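Putative peptidase (Parabacteroides merdae, PDB 4L8K) is a putative serine peptidase of family S41 that probably cleaves peptide bonds, although its substrates are not established. Local coordinates at residues 7-12 and 40-46; 178-183 and 269-275. All blocks are in the same frame, centred on the assembly; numbering follows the deposited sequence.

Contact 1 of 2, residues 7-12 and 40-46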
loop_
_atom_site.group_PDB
_atom_site.type_symbol
_atom_site.label_atom_id
_atom_site.label_comp_id
_atom_site.label_asym_id
_atom_site.label_seq_id
_atom_site.Cartn_x
_atom_site.Cartn_y
_atom_site.Cartn_z
ATOM N N SER A 7 3.801 -33.792 -13.247
ATOM C CA SER A 7 3.179 -34.488 -12.122
ATOM C C SER A 7 2.869 -33.577 -10.898
ATOM O O SER A 7 3.622 -32.643 -10.602
ATOM C CB SER A 7 4.055 -35.663 -11.680
ATOM O OG SER A 7 5.064 -35.292 -10.756
ATOM N N PRO A 8 1.806 -33.915 -10.124
ATOM C CA PRO A 8 1.462 -33.099 -8.950
ATOM C C PRO A 8 2.582 -33.021 -7.914
ATOM O O PRO A 8 2.834 -31.946 -7.361
ATOM C CB PRO A 8 0.224 -33.815 -8.386
ATOM C CG PRO A 8 -0.410 -34.405 -9.583
ATOM C CD PRO A 8 0.772 -34.947 -10.356
ATOM N N ARG A 9 3.286 -34.126 -7.688
ATOM C CA ARG A 9 4.354 -34.141 -6.701
ATOM C C ARG A 9 5.556 -33.269 -7.138
ATOM O O ARG A 9 6.141 -32.613 -6.281
ATOM C CB ARG A 9 4.763 -35.566 -6.339
ATOM C CG ARG A 9 3.657 -36.275 -5.520
ATOM C CD ARG A 9 4.129 -37.470 -4.718
ATOM N NE ARG A 9 5.260 -37.142 -3.853
ATOM C CZ ARG A 9 5.163 -36.614 -2.636
ATOM N NH1 ARG A 9 3.972 -36.374 -2.099
ATOM N NH2 ARG A 9 6.254 -36.324 -1.947
ATOM N N ASP A 10 5.848 -33.178 -8.458
ATOM C CA ASP A 10 6.925 -32.327 -8.989
ATOM C C ASP A 10 6.594 -30.858 -8.799
ATOM O O ASP A 10 7.479 -30.075 -8.456
ATOM C CB ASP A 10 7.174 -32.613 -10.478
ATOM C CG ASP A 10 7.849 -33.936 -10.771
ATOM O OD1 ASP A 10 8.447 -34.524 -9.835
ATOM O OD2 ASP A 10 7.796 -34.384 -11.940
ATOM N N ASN A 11 5.310 -30.488 -8.996
ATOM C CA ASN A 11 4.834 -29.119 -8.811
ATOM C C ASN A 11 4.752 -28.783 -7.328
ATOM O O ASN A 11 5.104 -27.673 -6.947
ATOM C CB ASN A 11 3.514 -28.919 -9.519
ATOM C CG ASN A 11 3.745 -28.865 -11.002
ATOM O OD1 ASN A 11 4.184 -27.851 -11.541
ATOM N ND2 ASN A 11 3.605 -29.996 -11.668
ATOM N N PHE A 12 4.380 -29.755 -6.484
ATOM C CA PHE A 12 4.404 -29.557 -5.027
ATOM C C PHE A 12 5.847 -29.222 -4.572
ATOM O O PHE A 12 6.068 -28.206 -3.900
ATOM C CB PHE A 12 3.866 -30.808 -4.289
ATOM C CG PHE A 12 4.359 -30.961 -2.870
ATOM C CD1 PHE A 12 4.042 -30.013 -1.895
ATOM C CD2 PHE A 12 5.154 -32.046 -2.508
ATOM C CE1 PHE A 12 4.536 -30.136 -0.588
ATOM C CE2 PHE A 12 5.613 -32.190 -1.195
ATOM C CZ PHE A 12 5.306 -31.227 -0.243
ATOM N N TYR A 40 2.032 -31.455 3.873
ATOM C CA TYR A 40 1.580 -31.442 2.479
ATOM C C TYR A 40 2.198 -32.564 1.643
ATOM O O TYR A 40 1.599 -32.973 0.646
ATOM C CB TYR A 40 1.811 -30.061 1.846
ATOM C CG TYR A 40 0.790 -29.062 2.350
ATOM C CD1 TYR A 40 0.958 -28.413 3.578
ATOM C CD2 TYR A 40 -0.382 -28.820 1.641
ATOM C CE1 TYR A 40 -0.002 -27.522 4.067
ATOM C CE2 TYR A 40 -1.357 -27.956 2.135
ATOM C CZ TYR A 40 -1.149 -27.291 3.336
ATOM O OH TYR A 40 -2.088 -26.414 3.806
ATOM N N ASN A 41 3.344 -33.100 2.078
ATOM C CA ASN A 41 4.004 -34.241 1.447
ATOM C C ASN A 41 3.062 -35.452 1.463
ATOM O O ASN A 41 2.998 -36.188 0.475
ATOM C CB ASN A 41 5.310 -34.564 2.182
ATOM C CG ASN A 41 6.044 -35.764 1.666
ATOM O OD1 ASN A 41 6.285 -35.907 0.476
ATOM N ND2 ASN A 41 6.459 -36.630 2.562
ATOM N N LEU A 42 2.288 -35.607 2.569
ATOM C CA LEU A 42 1.335 -36.703 2.778
ATOM C C LEU A 42 0.022 -36.468 2.054
ATOM O O LEU A 42 -0.736 -37.420 1.837
ATOM C CB LEU A 42 1.049 -36.907 4.282
ATOM C CG LEU A 42 2.251 -37.196 5.202
ATOM C CD1 LEU A 42 1.876 -37.010 6.660
ATOM C CD2 LEU A 42 2.814 -38.585 4.972
ATOM N N LEU A 43 -0.253 -35.216 1.678
ATOM C CA LEU A 43 -1.505 -34.848 1.030
ATOM C C LEU A 43 -1.427 -34.862 -0.504
ATOM O O LEU A 43 -2.399 -35.264 -1.148
ATOM C CB LEU A 43 -1.983 -33.464 1.528
ATOM C CG LEU A 43 -2.341 -33.376 3.029
ATOM C CD1 LEU A 43 -2.542 -31.963 3.466
ATOM C CD2 LEU A 43 -3.591 -34.114 3.332
ATOM N N VAL A 44 -0.295 -34.439 -1.087
ATOM C CA VAL A 44 -0.157 -34.397 -2.542
ATOM C C VAL A 44 0.108 -35.815 -3.092
ATOM O O VAL A 44 1.054 -36.478 -2.677
ATOM C CB VAL A 44 0.914 -33.380 -3.000
ATOM C CG1 VAL A 44 0.986 -33.310 -4.519
ATOM C CG2 VAL A 44 0.661 -31.990 -2.398
ATOM N N LYS A 45 -0.762 -36.280 -4.010
ATOM C CA LYS A 45 -0.648 -37.584 -4.681
ATOM C C LYS A 45 -0.626 -37.383 -6.186
ATOM O O LYS A 45 -1.354 -36.532 -6.679
ATOM C CB LYS A 45 -1.815 -38.539 -4.303
ATOM C CG LYS A 45 -2.200 -38.579 -2.825
ATOM C CD LYS A 45 -1.285 -39.507 -2.033
ATOM C CE LYS A 45 -1.640 -39.599 -0.576
ATOM N NZ LYS A 45 -0.489 -40.071 0.242
ATOM N N ASP A 46 0.137 -38.207 -6.925
ATOM C CA ASP A 46 0.215 -38.091 -8.386
ATOM C C ASP A 46 -1.107 -38.466 -9.101
ATOM O O ASP A 46 -1.236 -38.202 -10.300
ATOM C CB ASP A 46 1.391 -38.915 -8.934
ATOM C CG ASP A 46 2.723 -38.170 -8.882
ATOM O OD1 ASP A 46 2.712 -36.932 -8.677
ATOM O OD2 ASP A 46 3.778 -38.821 -9.070
#
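Arg-9 reaches past the first turn of helix 8-22 to Asn-41 and Val-44. Its chi1 m, chi2 t, chi3 p conformation carries the guanidinium across to them, so that NH1 donates to Val-44 O (3.0 Å) and Asn-41 O (2.8 Å) while NH2 makes a very short hydrogen bond to Asn-41 OD1 (2.5 Å); Asn-41, with chi1 t, turns its amide to meet it. The acceptors are all neutral, two of them backbone carbonyls. Both segments belong to the N-terminal helical part of the chain, matched to the tricorn protease C1 domain, where helix 50-61 adds Leu-53 against Pro-8 and Met-60 against Phe-12. Asp-46 (chi1 m) lays OD1 3.0 Å from Arg-9 N, taking up an amide of the first helical turn. At the N-cap, Ser-7 in the p rotamer accepts from Asp-10 N through OG (3.2 Å). Beside these polar contacts, Phe-12 (t) packs CB on Val-44 CG1 (3.8 Å) and CE1 on Tyr-40 CB (3.7 Å).

Contact 2 of 2, residues 178-183 and 269-275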
loop_
_atom_site.group_PDB
_atom_site.type_symbol
_atom_site.label_atom_id
_atom_site.label_comp_id
_atom_site.label_asym_id
_atom_site.label_seq_id
_atom_site.Cartn_x
_atom_site.Cartn_y
_atom_site.Cartn_z
ATOM N N LEU A 178 16.516 10.592 4.081
ATOM C CA LEU A 178 16.537 9.148 4.076
ATOM C C LEU A 178 15.071 8.726 4.145
ATOM O O LEU A 178 14.370 9.209 5.025
ATOM C CB LEU A 178 17.360 8.653 5.294
ATOM C CG LEU A 178 17.329 7.136 5.565
ATOM C CD1 LEU A 178 18.088 6.372 4.500
ATOM C CD2 LEU A 178 17.858 6.821 6.957
ATOM N N THR A 179 14.584 7.886 3.206
ATOM C CA THR A 179 13.168 7.471 3.184
ATOM C C THR A 179 12.967 6.103 3.835
ATOM O O THR A 179 11.862 5.753 4.248
ATOM C CB THR A 179 12.612 7.469 1.746
ATOM O OG1 THR A 179 13.209 6.415 0.987
ATOM C CG2 THR A 179 12.775 8.808 1.049
ATOM N N GLY A 180 14.051 5.351 3.923
ATOM C CA GLY A 180 14.058 4.018 4.490
ATOM C C GLY A 180 15.145 3.196 3.857
ATOM O O GLY A 180 16.137 3.746 3.353
ATOM N N TYR A 181 14.967 1.870 3.908
ATOM C CA TYR A 181 15.946 0.902 3.429
ATOM C C TYR A 181 15.306 -0.224 2.650
ATOM O O TYR A 181 14.124 -0.539 2.851
ATOM C CB TYR A 181 16.713 0.269 4.628
ATOM C CG TYR A 181 17.430 1.253 5.527
ATOM C CD1 TYR A 181 16.775 1.858 6.594
ATOM C CD2 TYR A 181 18.797 1.508 5.373
ATOM C CE1 TYR A 181 17.429 2.769 7.425
ATOM C CE2 TYR A 181 19.468 2.399 6.216
ATOM C CZ TYR A 181 18.774 3.033 7.237
ATOM O OH TYR A 181 19.423 3.895 8.081
ATOM N N THR A 182 16.123 -0.883 1.807
ATOM C CA THR A 182 15.727 -2.093 1.080
ATOM C C THR A 182 16.758 -3.178 1.385
ATOM O O THR A 182 17.919 -2.877 1.634
ATOM C CB THR A 182 15.551 -1.860 -0.443
ATOM O OG1 THR A 182 16.774 -1.374 -1.009
ATOM C CG2 THR A 182 14.394 -0.897 -0.775
ATOM N N GLN A 183 16.317 -4.426 1.399
ATOM C CA GLN A 183 17.133 -5.628 1.566
ATOM C C GLN A 183 16.769 -6.568 0.460
ATOM O O GLN A 183 15.632 -6.528 0.014
ATOM C CB GLN A 183 16.854 -6.307 2.913
ATOM C CG GLN A 183 17.364 -5.567 4.111
ATOM C CD GLN A 183 17.256 -6.439 5.324
ATOM O OE1 GLN A 183 16.198 -6.555 5.933
ATOM N NE2 GLN A 183 18.354 -7.068 5.711
ATOM N N PRO A 269 12.204 -7.169 1.362
ATOM C CA PRO A 269 11.701 -6.430 2.531
ATOM C C PRO A 269 12.051 -4.923 2.409
ATOM O O PRO A 269 13.180 -4.562 2.061
ATOM C CB PRO A 269 12.449 -7.057 3.721
ATOM C CG PRO A 269 13.140 -8.248 3.187
ATOM C CD PRO A 269 13.345 -8.028 1.731
ATOM N N VAL A 270 11.063 -4.058 2.649
ATOM C CA VAL A 270 11.230 -2.608 2.681
ATOM C C VAL A 270 11.171 -2.223 4.157
ATOM O O VAL A 270 10.252 -2.650 4.871
ATOM C CB VAL A 270 10.208 -1.836 1.801
ATOM C CG1 VAL A 270 10.197 -0.342 2.130
ATOM C CG2 VAL A 270 10.489 -2.048 0.317
ATOM N N LEU A 271 12.186 -1.469 4.625
ATOM C CA LEU A 271 12.264 -1.052 6.011
ATOM C C LEU A 271 12.090 0.443 6.139
ATOM O O LEU A 271 12.505 1.197 5.259
ATOM C CB LEU A 271 13.610 -1.479 6.655
ATOM C CG LEU A 271 14.136 -2.890 6.356
ATOM C CD1 LEU A 271 15.523 -3.067 6.885
ATOM C CD2 LEU A 271 13.216 -3.954 6.917
ATOM N N ASP A 272 11.527 0.885 7.275
ATOM C CA ASP A 272 11.400 2.306 7.540
ATOM C C ASP A 272 12.771 2.865 8.049
ATOM O O ASP A 272 13.756 2.125 8.092
ATOM C CB ASP A 272 10.232 2.584 8.522
ATOM C CG ASP A 272 10.321 1.954 9.904
ATOM O OD1 ASP A 272 11.459 1.655 10.361
ATOM O OD2 ASP A 272 9.267 1.819 10.554
ATOM N N VAL A 273 12.833 4.157 8.436
ATOM C CA VAL A 273 14.067 4.793 8.908
ATOM C C VAL A 273 14.568 4.169 10.252
ATOM O O VAL A 273 15.726 4.352 10.612
ATOM C CB VAL A 273 13.961 6.337 9.009
ATOM C CG1 VAL A 273 13.794 6.957 7.624
ATOM C CG2 VAL A 273 12.828 6.774 9.960
ATOM N N ASN A 274 13.712 3.421 10.957
ATOM C CA ASN A 274 14.088 2.747 12.212
ATOM C C ASN A 274 14.408 1.266 11.939
ATOM O O ASN A 274 14.538 0.481 12.884
ATOM C CB ASN A 274 12.981 2.879 13.278
ATOM C CG ASN A 274 12.543 4.300 13.499
ATOM O OD1 ASN A 274 13.349 5.213 13.701
ATOM N ND2 ASN A 274 11.252 4.521 13.407
ATOM N N LYS A 275 14.542 0.906 10.629
ATOM C CA LYS A 275 14.864 -0.422 10.119
ATOM C C LYS A 275 13.763 -1.457 10.488
ATOM O O LYS A 275 14.031 -2.658 10.596
ATOM C CB LYS A 275 16.263 -0.863 10.584
ATOM C CG LYS A 275 17.362 -0.088 9.871
ATOM C CD LYS A 275 18.741 -0.417 10.385
ATOM C CE LYS A 275 19.775 0.412 9.665
ATOM N NZ LYS A 275 21.138 0.195 10.211
HETATM O O HOH W 1 10.654 5.220 6.615
HETATM O O HOH W 2 18.022 5.083 9.932
#
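Gly-180 has backbone angles (phi 151°, psi -157°) that a residue with a side chain could hardly adopt, and its CA makes the closest CA-CA approach between the segments, 4.4 Å to Asp-272 CA. A CB here would collide with Leu-271 O and jam against the preceding carbonyl; without one, Gly-180 CA makes a CA-H...O contact to Leu-271 O at 3.3 Å. From this point the chains pair antiparallel. Tyr-181 and Leu-271 form a hydrogen-bonded pair, Tyr-181 N to Leu-271 O 2.9 Å and Leu-271 N to Tyr-181 O 2.8 Å, followed by the non-hydrogen-bonded pair Thr-182 and Val-270; Gln-183 N to Pro-269 O (3.2 Å) extends the ladder. Beyond Leu-271 the chain bends into a type I turn, Asp-272 to Lys-275, closed by Lys-275 N to Asp-272 O (2.9 Å) and accompanied by an Asx turn in which Asp-272 OD1 accepts from Asn-274 N (2.9 Å). The turn brings Lys-275 over the Tyr-181 ring, CE 4.0 Å from its centroid in a CH-pi contact. One water joins Tyr-181 OH (2.6 Å) to Val-273 O (2.5 Å); another accepts weakly from Val-273 N (3.0 Å) and donates to Thr-179 O (2.7 Å). Val-273 CG1 also packs on Leu-178 CG (4.1 Å). On its other edge strand 177-182 pairs with strand 197-201, where Thr-179 OG1 hydrogen-bonds to Val-199 O and to a methylpentanediol probably from the crystallisation liquor. The result is a small three-stranded antiparallel sheet, 177-182 in its middle, within the S41 peptidase region, whose family belongs to the ClpP/crotonase clan.

How the contacts relate
The two contacts occupy different parts of an elongated single chain, their centres about 38 Å apart and their nearest atoms about 22 Å apart, and they share no helix or strand. Contact 1 lies far out, its centre about 34 Å from the chain centre, in the N-terminal helical part; that of contact 2 is about 15 Å from it, in the peptidase region. Both are only partly buried. Residues 7-12 and 40-46, with 27 residues between them, meet mainly through side chains, with hydrogen bonds beside a hydrophobic patch. Residues 178-183 and 269-275, drawn together across 85 intervening residues, are instead joined by backbone-to-backbone pairing, supplemented by waters and a lysine-on-tyrosine contact.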